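Local coordinates for protein UDP-glucose:anthocyanidin 3-O-glucosyltransferase (Clitoria ternatea, PDB 4REM) that is a plant glycosyltransferase of the GT-B fold, with two Rossmann-like domains that face each other across a central cleft, at residues A[114-119]-A[197-202]; A[135-140]-A[365-370]; A[149-154]-A[180-185]. All blocks are in the same frame, centred on the assembly; numbering follows the deposited sequence.

Contact 1: residues A[114-119]-A[197-202]. With DLM (3,5,7-trihydroxy-2-(3,4,5-trihydroxyphenyl)chromenium), chain B.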
loop_
_atom_site.group_PDB
_atom_site.type_symbol
_atom_site.label_atom_id
_atom_site.label_comp_id
_atom_site.label_asym_id
_atom_site.label_seq_id
_atom_site.Cartn_x
_atom_site.Cartn_y
_atom_site.Cartn_z
ATOM N N ASP A 114 12.825 2.072 -1.513
ATOM C CA ASP A 114 11.697 1.189 -1.751
ATOM C C ASP A 114 12.263 -0.106 -2.322
ATOM O O ASP A 114 13.158 -0.075 -3.165
ATOM C CB ASP A 114 10.730 1.829 -2.746
ATOM C CG ASP A 114 9.451 1.031 -2.919
ATOM O OD1 ASP A 114 8.392 1.506 -2.464
ATOM O OD2 ASP A 114 9.506 -0.065 -3.513
ATOM N N ALA A 115 11.754 -1.241 -1.855
ATOM C CA ALA A 115 12.301 -2.539 -2.235
ATOM C C ALA A 115 12.281 -2.783 -3.744
ATOM O O ALA A 115 13.047 -3.603 -4.254
ATOM C CB ALA A 115 11.570 -3.654 -1.503
ATOM N N PHE A 116 11.407 -2.070 -4.450
ATOM C CA PHE A 116 11.274 -2.232 -5.896
ATOM C C PHE A 116 12.448 -1.617 -6.659
ATOM O O PHE A 116 12.781 -2.058 -7.758
ATOM C CB PHE A 116 9.951 -1.637 -6.394
ATOM C CG PHE A 116 8.730 -2.422 -5.986
ATOM C CD1 PHE A 116 8.845 -3.624 -5.302
ATOM C CD2 PHE A 116 7.462 -1.955 -6.301
ATOM C CE1 PHE A 116 7.717 -4.340 -4.929
ATOM C CE2 PHE A 116 6.332 -2.668 -5.938
ATOM C CZ PHE A 116 6.458 -3.860 -5.250
ATOM N N VAL A 117 13.068 -0.596 -6.078
ATOM C CA VAL A 117 14.237 0.034 -6.685
ATOM C C VAL A 117 15.480 -0.805 -6.390
ATOM O O VAL A 117 16.354 -0.402 -5.623
ATOM C CB VAL A 117 14.424 1.480 -6.178
ATOM C CG1 VAL A 117 15.433 2.230 -7.034
ATOM C CG2 VAL A 117 13.094 2.209 -6.194
ATOM N N THR A 118 15.550 -1.977 -7.014
ATOM C CA THR A 118 16.620 -2.935 -6.750
ATOM C C THR A 118 17.993 -2.447 -7.203
ATOM O O THR A 118 19.015 -2.950 -6.741
ATOM C CB THR A 118 16.321 -4.307 -7.386
ATOM O OG1 THR A 118 16.021 -4.141 -8.776
ATOM C CG2 THR A 118 15.143 -4.964 -6.699
ATOM N N SER A 119 18.012 -1.471 -8.103
ATOM C CA SER A 119 19.266 -0.909 -8.587
ATOM C C SER A 119 19.996 -0.133 -7.492
ATOM O O SER A 119 21.216 0.007 -7.532
ATOM C CB SER A 119 19.029 -0.007 -9.801
ATOM O OG SER A 119 18.551 -0.736 -10.910
ATOM N N ASN A 197 10.477 -10.412 -8.981
ATOM C CA ASN A 197 10.904 -11.796 -8.837
ATOM C C ASN A 197 12.377 -11.925 -8.444
ATOM O O ASN A 197 12.901 -13.031 -8.341
ATOM C CB ASN A 197 10.616 -12.580 -10.119
ATOM C CG ASN A 197 9.132 -12.679 -10.423
ATOM O OD1 ASN A 197 8.296 -12.597 -9.525
ATOM N ND2 ASN A 197 8.800 -12.858 -11.698
ATOM N N SER A 198 13.036 -10.791 -8.229
ATOM C CA SER A 198 14.422 -10.776 -7.778
ATOM C C SER A 198 14.507 -10.483 -6.281
ATOM O O SER A 198 15.585 -10.530 -5.692
ATOM C CB SER A 198 15.228 -9.737 -8.559
ATOM O OG SER A 198 14.705 -8.433 -8.368
ATOM N N LEU A 199 13.358 -10.196 -5.674
ATOM C CA LEU A 199 13.286 -9.800 -4.270
ATOM C C LEU A 199 13.850 -10.839 -3.298
ATOM O O LEU A 199 14.468 -10.482 -2.293
ATOM C CB LEU A 199 11.845 -9.454 -3.885
ATOM C CG LEU A 199 11.274 -8.162 -4.470
ATOM C CD1 LEU A 199 9.821 -7.993 -4.074
ATOM C CD2 LEU A 199 12.093 -6.962 -4.029
ATOM N N GLY A 200 13.643 -12.118 -3.601
ATOM C CA GLY A 200 14.092 -13.196 -2.732
ATOM C C GLY A 200 15.602 -13.275 -2.592
ATOM O O GLY A 200 16.119 -13.793 -1.601
ATOM N N VAL A 201 16.304 -12.760 -3.596
ATOM C CA VAL A 201 17.760 -12.707 -3.584
ATOM C C VAL A 201 18.235 -11.312 -3.173
ATOM O O VAL A 201 19.259 -11.160 -2.505
ATOM C CB VAL A 201 18.326 -13.079 -4.968
ATOM C CG1 VAL A 201 19.823 -12.809 -5.042
ATOM C CG2 VAL A 201 18.026 -14.535 -5.287
ATOM N N VAL A 202 17.470 -10.299 -3.566
ATOM C CA VAL A 202 17.800 -8.910 -3.261
ATOM C C VAL A 202 17.651 -8.575 -1.775
ATOM O O VAL A 202 18.575 -8.054 -1.154
ATOM C CB VAL A 202 16.945 -7.936 -4.103
ATOM C CG1 VAL A 202 16.974 -6.535 -3.515
ATOM C CG2 VAL A 202 17.422 -7.921 -5.543
HETATM O O12 DLM B . 2.240 -3.787 -8.418
HETATM C C11 DLM B . 2.222 -2.524 -7.880
HETATM C C14 DLM B . 1.950 -1.404 -8.831
HETATM C C15 DLM B . 2.090 -0.061 -8.474
HETATM C C1 DLM B . 2.987 -7.176 -6.006
HETATM C C2 DLM B . 2.988 -5.939 -5.369
HETATM O O21 DLM B . 1.973 2.271 -9.004
HETATM O O22 DLM B . 0.876 -1.192 -12.341
HETATM C C3 DLM B . 2.730 -4.718 -6.179
HETATM C C18 DLM B . 1.266 -0.809 -11.092
HETATM C C19 DLM B . 1.548 -1.759 -10.117
HETATM C C17 DLM B . 1.402 0.627 -10.754
HETATM O O24 DLM B . 1.137 1.592 -11.680
HETATM C C16 DLM B . 1.832 0.969 -9.377
HETATM C C10 DLM B . 2.470 -2.340 -6.412
HETATM O O27 DLM B . 2.460 -1.113 -5.821
HETATM C C9 DLM B . 2.716 -3.451 -5.612
HETATM C C4 DLM B . 2.485 -4.881 -7.632
HETATM C C5 DLM B . 2.508 -6.160 -8.174
HETATM C C6 DLM B . 2.752 -7.282 -7.378
HETATM O O29 DLM B . 2.763 -8.515 -7.958
HETATM O O30 DLM B . 3.221 -5.850 -4.030
HETATM O O HOH W 1 16.616 -6.761 -9.496
#

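Contact 2: residues A[135-140]-A[365-370]. With DLM (3,5,7-trihydroxy-2-(3,4,5-trihydroxyphenyl)chromenium), chain B.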
loop_
_atom_site.group_PDB
_atom_site.type_symbol
_atom_site.label_atom_id
_atom_site.label_comp_id
_atom_site.label_asym_id
_atom_site.label_seq_id
_atom_site.Cartn_x
_atom_site.Cartn_y
_atom_site.Cartn_z
ATOM N N TRP A 135 9.197 -1.447 2.668
ATOM C CA TRP A 135 8.120 -2.283 2.143
ATOM C C TRP A 135 6.730 -1.753 2.500
ATOM O O TRP A 135 6.198 -2.054 3.572
ATOM C CB TRP A 135 8.283 -3.714 2.650
ATOM C CG TRP A 135 7.395 -4.698 1.971
ATOM C CD1 TRP A 135 6.203 -5.179 2.428
ATOM C CD2 TRP A 135 7.623 -5.328 0.709
ATOM N NE1 TRP A 135 5.676 -6.069 1.529
ATOM C CE2 TRP A 135 6.536 -6.182 0.458
ATOM C CE3 TRP A 135 8.649 -5.258 -0.241
ATOM C CZ2 TRP A 135 6.438 -6.958 -0.696
ATOM C CZ3 TRP A 135 8.554 -6.026 -1.385
ATOM C CH2 TRP A 135 7.457 -6.863 -1.605
ATOM N N PRO A 136 6.137 -0.961 1.591
ATOM C CA PRO A 136 4.809 -0.371 1.781
ATOM C C PRO A 136 3.694 -1.239 1.199
ATOM O O PRO A 136 2.542 -0.809 1.164
ATOM C CB PRO A 136 4.910 0.926 0.982
ATOM C CG PRO A 136 5.791 0.554 -0.170
ATOM C CD PRO A 136 6.788 -0.449 0.369
ATOM N N ASN A 137 4.033 -2.440 0.744
ATOM C CA ASN A 137 3.046 -3.332 0.151
ATOM C C ASN A 137 2.398 -4.217 1.211
ATOM O O ASN A 137 2.612 -4.008 2.406
ATOM C CB ASN A 137 3.698 -4.189 -0.931
ATOM C CG ASN A 137 4.573 -3.376 -1.868
ATOM O OD1 ASN A 137 5.781 -3.597 -1.958
ATOM N ND2 ASN A 137 3.965 -2.426 -2.568
ATOM N N VAL A 138 1.599 -5.191 0.781
ATOM C CA VAL A 138 1.040 -6.173 1.709
ATOM C C VAL A 138 2.195 -6.936 2.353
ATOM O O VAL A 138 3.006 -7.541 1.657
ATOM C CB VAL A 138 0.079 -7.160 1.003
ATOM C CG1 VAL A 138 -0.423 -8.212 1.980
ATOM C CG2 VAL A 138 -1.093 -6.412 0.397
ATOM N N SER A 139 2.273 -6.883 3.679
ATOM C CA SER A 139 3.395 -7.465 4.413
ATOM C C SER A 139 3.526 -8.969 4.197
ATOM O O SER A 139 4.620 -9.475 3.941
ATOM C CB SER A 139 3.271 -7.158 5.906
ATOM O OG SER A 139 2.011 -7.565 6.406
ATOM N N CYS A 140 2.402 -9.674 4.285
ATOM C CA CYS A 140 2.388 -11.128 4.162
ATOM C C CYS A 140 2.869 -11.627 2.801
ATOM O O CYS A 140 3.157 -12.812 2.639
ATOM C CB CYS A 140 0.987 -11.673 4.448
ATOM S SG CYS A 140 0.420 -11.421 6.138
ATOM N N PHE A 365 -5.282 -6.886 -8.961
ATOM C CA PHE A 365 -3.950 -7.307 -9.381
ATOM C C PHE A 365 -2.951 -7.289 -8.231
ATOM O O PHE A 365 -3.302 -6.982 -7.091
ATOM C CB PHE A 365 -3.439 -6.409 -10.510
ATOM C CG PHE A 365 -3.191 -4.987 -10.087
ATOM C CD1 PHE A 365 -1.914 -4.559 -9.756
ATOM C CD2 PHE A 365 -4.235 -4.080 -10.020
ATOM C CE1 PHE A 365 -1.683 -3.251 -9.366
ATOM C CE2 PHE A 365 -4.013 -2.770 -9.632
ATOM C CZ PHE A 365 -2.735 -2.356 -9.304
ATOM N N GLY A 366 -1.702 -7.617 -8.548
ATOM C CA GLY A 366 -0.618 -7.565 -7.588
ATOM C C GLY A 366 -0.825 -8.403 -6.344
ATOM O O GLY A 366 -1.144 -9.588 -6.430
ATOM N N ASP A 367 -0.648 -7.774 -5.186
ATOM C CA ASP A 367 -0.779 -8.465 -3.912
ATOM C C ASP A 367 -2.107 -8.146 -3.230
ATOM O O ASP A 367 -2.241 -8.295 -2.016
ATOM C CB ASP A 367 0.397 -8.112 -2.997
ATOM C CG ASP A 367 0.509 -6.624 -2.738
ATOM O OD1 ASP A 367 -0.163 -5.838 -3.431
ATOM O OD2 ASP A 367 1.284 -6.238 -1.842
ATOM N N GLN A 368 -3.086 -7.712 -4.018
ATOM C CA GLN A 368 -4.416 -7.421 -3.498
ATOM C C GLN A 368 -5.157 -8.715 -3.181
ATOM O O GLN A 368 -6.033 -8.744 -2.316
ATOM C CB GLN A 368 -5.210 -6.583 -4.502
ATOM C CG GLN A 368 -4.644 -5.186 -4.733
ATOM C CD GLN A 368 -5.219 -4.511 -5.963
ATOM O OE1 GLN A 368 -6.024 -5.094 -6.688
ATOM N NE2 GLN A 368 -4.801 -3.277 -6.208
ATOM N N GLY A 369 -4.802 -9.782 -3.892
ATOM C CA GLY A 369 -5.362 -11.093 -3.627
ATOM C C GLY A 369 -4.862 -11.642 -2.305
ATOM O O GLY A 369 -5.592 -12.330 -1.592
ATOM N N ILE A 370 -3.611 -11.332 -1.979
ATOM C CA ILE A 370 -3.030 -11.740 -0.707
ATOM C C ILE A 370 -3.710 -10.993 0.433
ATOM O O ILE A 370 -4.055 -11.583 1.454
ATOM C CB ILE A 370 -1.514 -11.479 -0.662
ATOM C CG1 ILE A 370 -0.821 -12.121 -1.865
ATOM C CG2 ILE A 370 -0.921 -11.982 0.652
ATOM C CD1 ILE A 370 -1.017 -13.618 -1.955
HETATM O O12 DLM B . 2.240 -3.787 -8.418
HETATM C C11 DLM B . 2.222 -2.524 -7.880
HETATM C C14 DLM B . 1.950 -1.404 -8.831
HETATM C C15 DLM B . 2.090 -0.061 -8.474
HETATM C C1 DLM B . 2.987 -7.176 -6.006
HETATM C C2 DLM B . 2.988 -5.939 -5.369
HETATM O O21 DLM B . 1.973 2.271 -9.004
HETATM O O22 DLM B . 0.876 -1.192 -12.341
HETATM C C3 DLM B . 2.730 -4.718 -6.179
HETATM C C18 DLM B . 1.266 -0.809 -11.092
HETATM C C19 DLM B . 1.548 -1.759 -10.117
HETATM C C17 DLM B . 1.402 0.627 -10.754
HETATM O O24 DLM B . 1.137 1.592 -11.680
HETATM C C16 DLM B . 1.832 0.969 -9.377
HETATM C C10 DLM B . 2.470 -2.340 -6.412
HETATM O O27 DLM B . 2.460 -1.113 -5.821
HETATM C C9 DLM B . 2.716 -3.451 -5.612
HETATM C C4 DLM B . 2.485 -4.881 -7.632
HETATM C C5 DLM B . 2.508 -6.160 -8.174
HETATM C C6 DLM B . 2.752 -7.282 -7.378
HETATM O O29 DLM B . 2.763 -8.515 -7.958
HETATM O O30 DLM B . 3.221 -5.850 -4.030
#

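Contact 3: residues A[149-154]-A[180-185]. With DLM (3,5,7-trihydroxy-2-(3,4,5-trihydroxyphenyl)chromenium), chain B.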
loop_
_atom_site.group_PDB
_atom_site.type_symbol
_atom_site.label_atom_id
_atom_site.label_comp_id
_atom_site.label_asym_id
_atom_site.label_seq_id
_atom_site.Cartn_x
_atom_site.Cartn_y
_atom_site.Cartn_z
ATOM N N ASP A 149 9.643 -20.710 -7.168
ATOM C CA ASP A 149 9.655 -21.986 -7.880
ATOM C C ASP A 149 8.598 -22.949 -7.341
ATOM O O ASP A 149 7.910 -23.616 -8.110
ATOM C CB ASP A 149 11.045 -22.628 -7.833
ATOM C CG ASP A 149 12.068 -21.868 -8.654
ATOM O OD1 ASP A 149 11.666 -20.973 -9.423
ATOM O OD2 ASP A 149 13.273 -22.173 -8.537
ATOM N N LEU A 150 8.473 -23.015 -6.019
ATOM C CA LEU A 150 7.441 -23.835 -5.390
ATOM C C LEU A 150 6.046 -23.356 -5.781
ATOM O O LEU A 150 5.150 -24.160 -6.031
ATOM C CB LEU A 150 7.574 -23.814 -3.864
ATOM C CG LEU A 150 8.408 -24.905 -3.196
ATOM C CD1 LEU A 150 8.162 -24.925 -1.690
ATOM C CD2 LEU A 150 8.112 -26.264 -3.810
ATOM N N ILE A 151 5.876 -22.039 -5.832
ATOM C CA ILE A 151 4.586 -21.438 -6.144
ATOM C C ILE A 151 4.231 -21.578 -7.626
ATOM O O ILE A 151 3.092 -21.897 -7.966
ATOM C CB ILE A 151 4.537 -19.966 -5.688
ATOM C CG1 ILE A 151 4.496 -19.911 -4.161
ATOM C CG2 ILE A 151 3.328 -19.259 -6.270
ATOM C CD1 ILE A 151 4.699 -18.543 -3.569
ATOM N N ARG A 152 5.208 -21.352 -8.500
ATOM C CA ARG A 152 5.005 -21.529 -9.934
ATOM C C ARG A 152 4.654 -22.973 -10.273
ATOM O O ARG A 152 3.831 -23.227 -11.151
ATOM C CB ARG A 152 6.249 -21.099 -10.715
ATOM C CG ARG A 152 6.399 -19.596 -10.877
ATOM C CD ARG A 152 7.684 -19.239 -11.598
ATOM N NE ARG A 152 7.734 -17.820 -11.931
ATOM C CZ ARG A 152 8.791 -17.206 -12.450
ATOM N NH1 ARG A 152 9.903 -17.884 -12.694
ATOM N NH2 ARG A 152 8.738 -15.910 -12.719
ATOM N N ASP A 153 5.277 -23.916 -9.575
ATOM C CA ASP A 153 5.008 -25.329 -9.811
ATOM C C ASP A 153 3.606 -25.712 -9.346
ATOM O O ASP A 153 2.895 -26.441 -10.035
ATOM C CB ASP A 153 6.052 -26.207 -9.117
ATOM C CG ASP A 153 5.951 -27.662 -9.527
ATOM O OD1 ASP A 153 5.951 -27.939 -10.745
ATOM O OD2 ASP A 153 5.859 -28.531 -8.636
ATOM N N LYS A 154 3.209 -25.210 -8.180
ATOM C CA LYS A 154 1.910 -25.549 -7.611
ATOM C C LYS A 154 0.770 -24.882 -8.379
ATOM O O LYS A 154 -0.293 -25.475 -8.562
ATOM C CB LYS A 154 1.850 -25.169 -6.127
ATOM C CG LYS A 154 0.776 -25.913 -5.334
ATOM C CD LYS A 154 0.704 -25.419 -3.895
ATOM C CE LYS A 154 0.540 -26.571 -2.911
ATOM N NZ LYS A 154 -0.762 -27.283 -3.041
ATOM N N GLN A 180 -0.252 -12.498 -10.470
ATOM C CA GLN A 180 -0.096 -13.069 -11.808
ATOM C C GLN A 180 1.287 -12.848 -12.421
ATOM O O GLN A 180 1.836 -13.750 -13.054
ATOM C CB GLN A 180 -1.181 -12.550 -12.757
ATOM C CG GLN A 180 -1.129 -13.167 -14.153
ATOM C CD GLN A 180 -1.394 -14.664 -14.144
ATOM O OE1 GLN A 180 -2.331 -15.135 -13.500
ATOM N NE2 GLN A 180 -0.564 -15.419 -14.856
ATOM N N ASP A 181 1.853 -11.660 -12.233
ATOM C CA ASP A 181 3.161 -11.359 -12.815
ATOM C C ASP A 181 4.292 -12.188 -12.199
ATOM O O ASP A 181 5.406 -12.218 -12.721
ATOM C CB ASP A 181 3.470 -9.856 -12.751
ATOM C CG ASP A 181 3.234 -9.262 -11.376
ATOM O OD1 ASP A 181 2.738 -8.119 -11.309
ATOM O OD2 ASP A 181 3.554 -9.922 -10.365
ATOM N N MET A 182 3.993 -12.860 -11.093
ATOM C CA MET A 182 4.930 -13.780 -10.462
ATOM C C MET A 182 4.938 -15.113 -11.213
ATOM O O MET A 182 5.925 -15.850 -11.195
ATOM C CB MET A 182 4.535 -13.990 -9.000
ATOM C CG MET A 182 5.415 -14.948 -8.225
ATOM S SD MET A 182 5.052 -14.889 -6.462
ATOM C CE MET A 182 6.005 -16.288 -5.895
ATOM N N LEU A 183 3.828 -15.406 -11.886
ATOM C CA LEU A 183 3.682 -16.650 -12.631
ATOM C C LEU A 183 4.035 -16.470 -14.105
ATOM O O LEU A 183 4.414 -17.430 -14.779
ATOM C CB LEU A 183 2.253 -17.181 -12.504
ATOM C CG LEU A 183 1.722 -17.390 -11.087
ATOM C CD1 LEU A 183 0.245 -17.750 -11.116
ATOM C CD2 LEU A 183 2.523 -18.457 -10.365
ATOM N N ASP A 184 3.904 -15.240 -14.602
ATOM C CA ASP A 184 4.184 -14.941 -16.006
ATOM C C ASP A 184 5.631 -15.249 -16.402
ATOM O O ASP A 184 6.577 -14.805 -15.749
ATOM C CB ASP A 184 3.842 -13.483 -16.335
ATOM C CG ASP A 184 2.352 -13.257 -16.506
ATOM O OD1 ASP A 184 1.628 -14.231 -16.800
ATOM O OD2 ASP A 184 1.905 -12.100 -16.355
ATOM N N VAL A 185 5.786 -16.012 -17.480
ATOM C CA VAL A 185 7.096 -16.443 -17.948
ATOM C C VAL A 185 7.253 -16.175 -19.443
ATOM O O VAL A 185 6.381 -16.531 -20.238
ATOM C CB VAL A 185 7.320 -17.952 -17.674
ATOM C CG1 VAL A 185 8.505 -18.476 -18.467
ATOM C CG2 VAL A 185 7.520 -18.203 -16.188
HETATM O O12 DLM B . 2.240 -3.787 -8.418
HETATM C C11 DLM B . 2.222 -2.524 -7.880
HETATM C C14 DLM B . 1.950 -1.404 -8.831
HETATM C C15 DLM B . 2.090 -0.061 -8.474
HETATM C C1 DLM B . 2.987 -7.176 -6.006
HETATM C C2 DLM B . 2.988 -5.939 -5.369
HETATM O O21 DLM B . 1.973 2.271 -9.004
HETATM O O22 DLM B . 0.876 -1.192 -12.341
HETATM C C3 DLM B . 2.730 -4.718 -6.179
HETATM C C18 DLM B . 1.266 -0.809 -11.092
HETATM C C19 DLM B . 1.548 -1.759 -10.117
HETATM C C17 DLM B . 1.402 0.627 -10.754
HETATM O O24 DLM B . 1.137 1.592 -11.680
HETATM C C16 DLM B . 1.832 0.969 -9.377
HETATM C C10 DLM B . 2.470 -2.340 -6.412
HETATM O O27 DLM B . 2.460 -1.113 -5.821
HETATM C C9 DLM B . 2.716 -3.451 -5.612
HETATM C C4 DLM B . 2.485 -4.881 -7.632
HETATM C C5 DLM B . 2.508 -6.160 -8.174
HETATM C C6 DLM B . 2.752 -7.282 -7.378
HETATM O O29 DLM B . 2.763 -8.515 -7.958
HETATM O O30 DLM B . 3.221 -5.850 -4.030
#

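Contact 1: residues A[114-119]-A[197-202]
A single water molecule is held between the hydroxyls of Thr118 and Ser198, 2.8 Å from Thr118 OG1 and equally far from Ser198 OG, and it is the polar link between the loop 114-119 and the segment 197-202. The loop leaves strand 110-114 of the seven-stranded parallel sheet in the N-terminal Rossmann-like domain of this GT-B enzyme; helix 199-202 lies further along the chain, just ahead of strand 208-211. Thr118 turns OG1 into the position between its own backbone N and carbonyl carbon (chi1 53°), which places the hydroxyl at the water and turns CG2 to the 197-202 segment, against Val202 and the Ser198 hydroxyl. Thr118 CG2 lies 3.9 Å from Val202 CG2, the two side chains crossing at about a right angle. Leu199 fills the other half of the contact: CD2 approaches the backbone oxygen and CB of Ala115, while CD1 comes to the edge of the Phe116 ring, 4.3 Å from CE1. An Asx turn shapes the loop, with Phe116 N bonding to Asp114 OD2 at 2.9 Å and using the anti lone pair of that oxygen. The other carboxylate oxygen, OD1, accepts from His17, which in turn reaches the bound DLM. Phe116 meets the same ligand with the edge of its ring, CE2 lying 3.7 Å from DLM C9.

Contact 2: residues A[135-140]-A[365-370]
The side chains of Val138 and Asp367 lie antiparallel, alongside one another, and the one hydrogen bond across the two segments runs from backbone to side chain: Val138 N donates to Asp367 OD2 at 2.8 Å. The donor reaches OD2 on the syn side, 31° out of the carboxylate plane, and the N-H...O angle is a somewhat bent 151°. Asp367 presents the group because CG sits between its backbone N and carbonyl carbon (chi1 58°), so that OD2 faces the 135-140 loop. Asp367 OD2 also lies 2.9 Å from DLM O30, in a weak hydrogen bond from the ligand, while OD1 is bonded to a glycerol. Val138 CG2 rests against Asp367 OD2 and Asp367 O, and Val138 CG1 turns to Ile370, meeting its CG2 at 4.0 Å. Cys140 CB packs more loosely on that same methyl of Ile370. The contact spans the cleft of the GT-B fold, joining the loop after strand 131-135 of the N-terminal domain to the start of helix 368-378 in the C-terminal domain, where Asp367 and Gln368 close the PSPG box, the signature of plant secondary product glycosyltransferases. Asn137 stands beside the bond with its amide turned between two neighbours: OD1 lies over one face of the Trp135 ring, and ND2 comes within 3.4 Å of DLM C9. Trp135 in turn fixes the loop, its NE1 donating almost straight to Val138 O at 3.1 Å. A type II' turn from Phe365 to Gln368 brings the backbone of Gly366 close to the ligand, CA lying 3.4 Å from DLM C6.

Contact 3: residues A[149-154]-A[180-185]
From CB, Arg152 sends CG anti to the carbonyl carbon (chi1 -78°), leaving helix 148-157 on a chain extended from CG to NE alongside the segment 180-185. Arg152 CG passes Leu183 CD2 at 4.1 Å, on a side chain that runs the opposite way; the same methyl also lies near Arg152 CA. CD continues past the Met182 carbonyl, and Arg152 NE bonds to Met182 O at 2.8 Å, approaching it almost head-on. Arg152 NH2 adds a weak, bent bond to Met182 O at 3.2 Å. Both donors thus share one carbonyl oxygen, which sits at the guanidinium edge near its plane. Over one face, Val185 CG2 stands 4.1 Å from Arg152 CZ. One residue back on the helix, Ile151 crosses Met182 at about a right angle, and its CD1 meets the thioether methyl CE at 3.5 Å. The neighbour of Met182 turns the other way: Asp181 OD2 accepts a hydrogen bond of 2.9 Å from DLM O29. Helix 148-157 thus backs the short helix 180-183, which forms part of the ligand pocket in the long connection between strands 131-135 and 208-211 of the N-terminal GT-B domain.

Overall arrangement
All three contacts touch DLM, which lies in the cleft between the two domains. Contacts 1 and 2 have centres 15 Å apart and meet directly: Phe116 CZ packs on Asn137 OD1 at 3.4 Å, and Leu199 CD1 on Trp135 CZ3 at 3.6 Å. Contact 3 sits about 17 Å from contact 1 and 16 Å from contact 2, centre to centre. It touches contact 1 through Asn197, which packs on Arg152 and Met182, but stays about 5 Å from contact 2 at the nearest atoms. Contacts 1 and 3 join parts of the N-terminal domain, whereas contact 2 bridges to the C-terminal domain.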